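Local coordinates for Serine/threonine-protein kinase Tel1 (Chaetomium thermophilum, PDB 6SKY) that is a PI3-kinase-like serine/threonine kinase that probably senses DNA damage and activates checkpoint signalling by phosphorylating proteins at Ser/Thr-Gln sites, at residues Asp1606-Trp1617 / Trp1632-Ala1643. Sequence-based numbering, arbitrary orientation.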
loop_
_atom_site.group_PDB
_atom_site.type_symbol
_atom_site.label_atom_id
_atom_site.label_comp_id
_atom_site.label_asym_id
_atom_site.label_seq_id
_atom_site.Cartn_x
_atom_site.Cartn_y
_atom_site.Cartn_z
ATOM N N ASP A 1606 -20.927 -11.700 35.034
ATOM C CA ASP A 1606 -20.415 -12.333 33.826
ATOM C C ASP A 1606 -19.727 -13.652 34.136
ATOM O O ASP A 1606 -19.694 -14.548 33.285
ATOM C CB ASP A 1606 -19.452 -11.392 33.111
ATOM C CG ASP A 1606 -20.140 -10.162 32.559
ATOM O OD1 ASP A 1606 -20.688 -9.370 33.356
ATOM O OD2 ASP A 1606 -20.130 -9.982 31.325
ATOM N N GLU A 1607 -19.190 -13.798 35.348
ATOM C CA GLU A 1607 -18.499 -15.027 35.717
ATOM C C GLU A 1607 -19.474 -16.151 36.032
ATOM O O GLU A 1607 -19.240 -17.300 35.644
ATOM C CB GLU A 1607 -17.579 -14.769 36.901
ATOM C CG GLU A 1607 -16.452 -13.816 36.583
ATOM C CD GLU A 1607 -15.615 -13.488 37.797
ATOM O OE1 GLU A 1607 -15.826 -14.123 38.853
ATOM O OE2 GLU A 1607 -14.749 -12.594 37.698
ATOM N N ASP A 1608 -20.568 -15.849 36.733
ATOM C CA ASP A 1608 -21.611 -16.849 36.918
ATOM C C ASP A 1608 -22.121 -17.350 35.580
ATOM O O ASP A 1608 -22.341 -18.551 35.400
ATOM C CB ASP A 1608 -22.766 -16.272 37.728
ATOM C CG ASP A 1608 -22.300 -15.364 38.832
ATOM O OD1 ASP A 1608 -21.083 -15.099 38.899
ATOM O OD2 ASP A 1608 -23.145 -14.917 39.635
ATOM N N ALA A 1609 -22.305 -16.441 34.625
ATOM C CA ALA A 1609 -22.825 -16.834 33.326
ATOM C C ALA A 1609 -21.809 -17.658 32.554
ATOM O O ALA A 1609 -22.171 -18.655 31.927
ATOM C CB ALA A 1609 -23.238 -15.600 32.535
ATOM N N ILE A 1610 -20.533 -17.276 32.593
ATOM C CA ILE A 1610 -19.521 -18.078 31.913
ATOM C C ILE A 1610 -19.446 -19.467 32.526
ATOM O O ILE A 1610 -19.267 -20.466 31.822
ATOM C CB ILE A 1610 -18.156 -17.369 31.947
ATOM C CG1 ILE A 1610 -18.170 -16.139 31.050
ATOM C CG2 ILE A 1610 -17.067 -18.297 31.476
ATOM C CD1 ILE A 1610 -16.838 -15.469 30.939
ATOM N N LYS A 1611 -19.609 -19.557 33.845
ATOM C CA LYS A 1611 -19.522 -20.847 34.517
ATOM C C LYS A 1611 -20.721 -21.733 34.201
ATOM O O LYS A 1611 -20.565 -22.935 33.966
ATOM C CB LYS A 1611 -19.394 -20.630 36.021
ATOM C CG LYS A 1611 -19.420 -21.898 36.828
ATOM C CD LYS A 1611 -19.257 -21.617 38.308
ATOM C CE LYS A 1611 -19.222 -22.917 39.103
ATOM N NZ LYS A 1611 -18.961 -22.695 40.551
ATOM N N ASN A 1612 -21.922 -21.163 34.178
ATOM C CA ASN A 1612 -23.141 -21.947 34.066
ATOM C C ASN A 1612 -23.739 -21.973 32.667
ATOM O O ASN A 1612 -24.813 -22.550 32.492
ATOM C CB ASN A 1612 -24.182 -21.419 35.048
ATOM C CG ASN A 1612 -23.767 -21.611 36.483
ATOM O OD1 ASN A 1612 -23.345 -22.693 36.874
ATOM N ND2 ASN A 1612 -23.877 -20.560 37.276
ATOM N N GLY A 1613 -23.086 -21.376 31.672
ATOM C CA GLY A 1613 -23.681 -21.325 30.350
ATOM C C GLY A 1613 -23.839 -22.685 29.706
ATOM O O GLY A 1613 -24.854 -22.960 29.065
ATOM N N ALA A 1614 -22.837 -23.550 29.852
ATOM C CA ALA A 1614 -22.901 -24.863 29.224
ATOM C C ALA A 1614 -24.056 -25.680 29.780
ATOM O O ALA A 1614 -24.796 -26.323 29.026
ATOM C CB ALA A 1614 -21.583 -25.598 29.423
ATOM N N VAL A 1615 -24.248 -25.637 31.095
ATOM C CA VAL A 1615 -25.312 -26.408 31.721
ATOM C C VAL A 1615 -26.669 -25.791 31.428
ATOM O O VAL A 1615 -27.658 -26.505 31.252
ATOM C CB VAL A 1615 -25.055 -26.531 33.229
ATOM C CG1 VAL A 1615 -26.107 -27.386 33.857
ATOM C CG2 VAL A 1615 -23.693 -27.122 33.470
ATOM N N VAL A 1616 -26.748 -24.462 31.361
ATOM C CA VAL A 1616 -28.030 -23.848 31.039
ATOM C C VAL A 1616 -28.423 -24.134 29.597
ATOM O O VAL A 1616 -29.606 -24.291 29.296
ATOM C CB VAL A 1616 -27.994 -22.342 31.334
ATOM C CG1 VAL A 1616 -29.237 -21.677 30.816
ATOM C CG2 VAL A 1616 -27.886 -22.122 32.815
ATOM N N TRP A 1617 -27.458 -24.231 28.686
ATOM C CA TRP A 1617 -27.803 -24.656 27.336
ATOM C C TRP A 1617 -28.214 -26.119 27.311
ATOM O O TRP A 1617 -29.186 -26.485 26.646
ATOM C CB TRP A 1617 -26.642 -24.428 26.376
ATOM C CG TRP A 1617 -26.897 -25.070 25.065
ATOM C CD1 TRP A 1617 -26.225 -26.115 24.521
ATOM C CD2 TRP A 1617 -27.934 -24.737 24.144
ATOM N NE1 TRP A 1617 -26.765 -26.445 23.310
ATOM C CE2 TRP A 1617 -27.819 -25.611 23.056
ATOM C CE3 TRP A 1617 -28.944 -23.775 24.129
ATOM C CZ2 TRP A 1617 -28.675 -25.555 21.970
ATOM C CZ3 TRP A 1617 -29.787 -23.723 23.057
ATOM C CH2 TRP A 1617 -29.650 -24.602 21.991
ATOM N N TRP A 1632 -35.114 -16.760 30.002
ATOM C CA TRP A 1632 -34.050 -16.717 31.000
ATOM C C TRP A 1632 -32.793 -17.431 30.507
ATOM O O TRP A 1632 -31.671 -16.951 30.714
ATOM C CB TRP A 1632 -34.555 -17.324 32.304
ATOM C CG TRP A 1632 -33.543 -17.384 33.381
ATOM C CD1 TRP A 1632 -33.194 -16.387 34.231
ATOM C CD2 TRP A 1632 -32.748 -18.512 33.739
ATOM N NE1 TRP A 1632 -32.220 -16.817 35.087
ATOM C CE2 TRP A 1632 -31.931 -18.123 34.805
ATOM C CE3 TRP A 1632 -32.642 -19.810 33.253
ATOM C CZ2 TRP A 1632 -31.027 -18.983 35.392
ATOM C CZ3 TRP A 1632 -31.748 -20.655 33.833
ATOM C CH2 TRP A 1632 -30.949 -20.243 34.891
ATOM N N ALA A 1633 -32.958 -18.573 29.845
ATOM C CA ALA A 1633 -31.810 -19.288 29.308
ATOM C C ALA A 1633 -31.125 -18.485 28.217
ATOM O O ALA A 1633 -29.898 -18.506 28.101
ATOM C CB ALA A 1633 -32.242 -20.647 28.772
ATOM N N GLY A 1634 -31.900 -17.774 27.404
ATOM C CA GLY A 1634 -31.303 -16.894 26.421
ATOM C C GLY A 1634 -30.538 -15.755 27.051
ATOM O O GLY A 1634 -29.482 -15.369 26.568
ATOM N N ARG A 1635 -31.057 -15.202 28.138
ATOM C CA ARG A 1635 -30.332 -14.145 28.829
ATOM C C ARG A 1635 -29.004 -14.651 29.377
ATOM O O ARG A 1635 -27.980 -13.971 29.276
ATOM C CB ARG A 1635 -31.196 -13.578 29.942
ATOM C CG ARG A 1635 -30.863 -12.180 30.319
ATOM C CD ARG A 1635 -31.389 -11.895 31.688
ATOM N NE ARG A 1635 -32.583 -11.069 31.674
ATOM C CZ ARG A 1635 -33.303 -10.808 32.756
ATOM N NH1 ARG A 1635 -32.950 -11.321 33.922
ATOM N NH2 ARG A 1635 -34.375 -10.042 32.672
ATOM N N VAL A 1636 -28.993 -15.864 29.928
ATOM C CA VAL A 1636 -27.753 -16.425 30.462
ATOM C C VAL A 1636 -26.764 -16.736 29.344
ATOM O O VAL A 1636 -25.571 -16.434 29.456
ATOM C CB VAL A 1636 -28.061 -17.667 31.313
ATOM C CG1 VAL A 1636 -26.796 -18.400 31.661
ATOM C CG2 VAL A 1636 -28.778 -17.261 32.564
ATOM N N LEU A 1637 -27.230 -17.337 28.250
ATOM C CA LEU A 1637 -26.337 -17.632 27.134
ATOM C C LEU A 1637 -25.806 -16.362 26.490
ATOM O O LEU A 1637 -24.645 -16.309 26.073
ATOM C CB LEU A 1637 -27.056 -18.472 26.089
ATOM C CG LEU A 1637 -27.373 -19.922 26.403
ATOM C CD1 LEU A 1637 -28.161 -20.498 25.261
ATOM C CD2 LEU A 1637 -26.104 -20.689 26.600
ATOM N N GLY A 1638 -26.641 -15.332 26.386
ATOM C CA GLY A 1638 -26.192 -14.086 25.805
ATOM C C GLY A 1638 -25.171 -13.386 26.667
ATOM O O GLY A 1638 -24.205 -12.825 26.157
ATOM N N ARG A 1639 -25.357 -13.417 27.984
ATOM C CA ARG A 1639 -24.360 -12.829 28.867
ATOM C C ARG A 1639 -23.053 -13.611 28.820
ATOM O O ARG A 1639 -21.970 -13.022 28.843
ATOM C CB ARG A 1639 -24.907 -12.761 30.280
ATOM C CG ARG A 1639 -24.107 -11.905 31.201
ATOM C CD ARG A 1639 -24.776 -11.819 32.540
ATOM N NE ARG A 1639 -26.181 -11.456 32.411
ATOM C CZ ARG A 1639 -26.624 -10.206 32.408
ATOM N NH1 ARG A 1639 -25.772 -9.202 32.529
ATOM N NH2 ARG A 1639 -27.916 -9.960 32.283
ATOM N N SER A 1640 -23.131 -14.934 28.714
ATOM C CA SER A 1640 -21.918 -15.734 28.598
ATOM C C SER A 1640 -21.161 -15.434 27.309
ATOM O O SER A 1640 -19.928 -15.358 27.309
ATOM C CB SER A 1640 -22.272 -17.212 28.674
ATOM O OG SER A 1640 -21.210 -18.009 28.199
ATOM N N PHE A 1641 -21.875 -15.270 26.196
ATOM C CA PHE A 1641 -21.199 -14.986 24.933
ATOM C C PHE A 1641 -20.669 -13.561 24.899
ATOM O O PHE A 1641 -19.590 -13.310 24.357
ATOM C CB PHE A 1641 -22.143 -15.232 23.765
ATOM C CG PHE A 1641 -21.508 -15.073 22.425
ATOM C CD1 PHE A 1641 -21.619 -13.898 21.727
ATOM C CD2 PHE A 1641 -20.812 -16.106 21.853
ATOM C CE1 PHE A 1641 -21.045 -13.761 20.499
ATOM C CE2 PHE A 1641 -20.242 -15.966 20.623
ATOM C CZ PHE A 1641 -20.360 -14.797 19.949
ATOM N N ALA A 1642 -21.403 -12.613 25.467
ATOM C CA ALA A 1642 -20.906 -11.252 25.534
ATOM C C ALA A 1642 -19.724 -11.121 26.471
ATOM O O ALA A 1642 -18.949 -10.175 26.334
ATOM C CB ALA A 1642 -22.014 -10.307 25.979
ATOM N N ALA A 1643 -19.568 -12.030 27.425
ATOM C CA ALA A 1643 -18.425 -11.968 28.316
ATOM C C ALA A 1643 -17.241 -12.800 27.852
ATOM O O ALA A 1643 -16.122 -12.540 28.293
ATOM C CB ALA A 1643 -18.828 -12.415 29.715
#
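Consecutive helices of the alpha-solenoid pair through V1616 and A1633 at one end and I1610 and A1643 at the other, illustrating how small residues let two helices come close. The axes of 1606-1617 and 1632-1643 approach to 8.0 Å with their directions 116° apart, and no hydrogen bond joins them. At the centre, the CA atoms of I1610 and S1640 are 4.7 Å apart, and S1640 CB rests on the carbonyl O of A1609 at 3.6 Å. G1613, having no side chain, leaves room for S1640 OG; alongside, L1637 CD2 reaches the G1613 carbonyl O at 3.6 Å while CD1 approaches W1617 CE3.

V1616 forks against the neighbouring helix: CG1, anti to the backbone N (chi1 172°), lies 3.8 Å from A1633 CB, and CG2 meets V1636 CG1 at 4.0 Å. Both methyls also touch the six-membered ring of W1632. An alanine here would remove both methyls and is likely to leave a gap between W1632, A1633 and V1636. Towards the other end, A1609 CB packs on the aliphatic part of R1639, whose guanidinium pairs with D2095; D1606, lying against A1643 CB, is salt-bridged to R2115. Helix 2077-2097 covers part of 1632-1643, helix 2102-2119 touches both helices, and L1566 of helix 1557-1569 packs on V1616. Helices packed on their sequence neighbours, here crossing steeply, are characteristic of the alpha-solenoid of PI3K-related kinases.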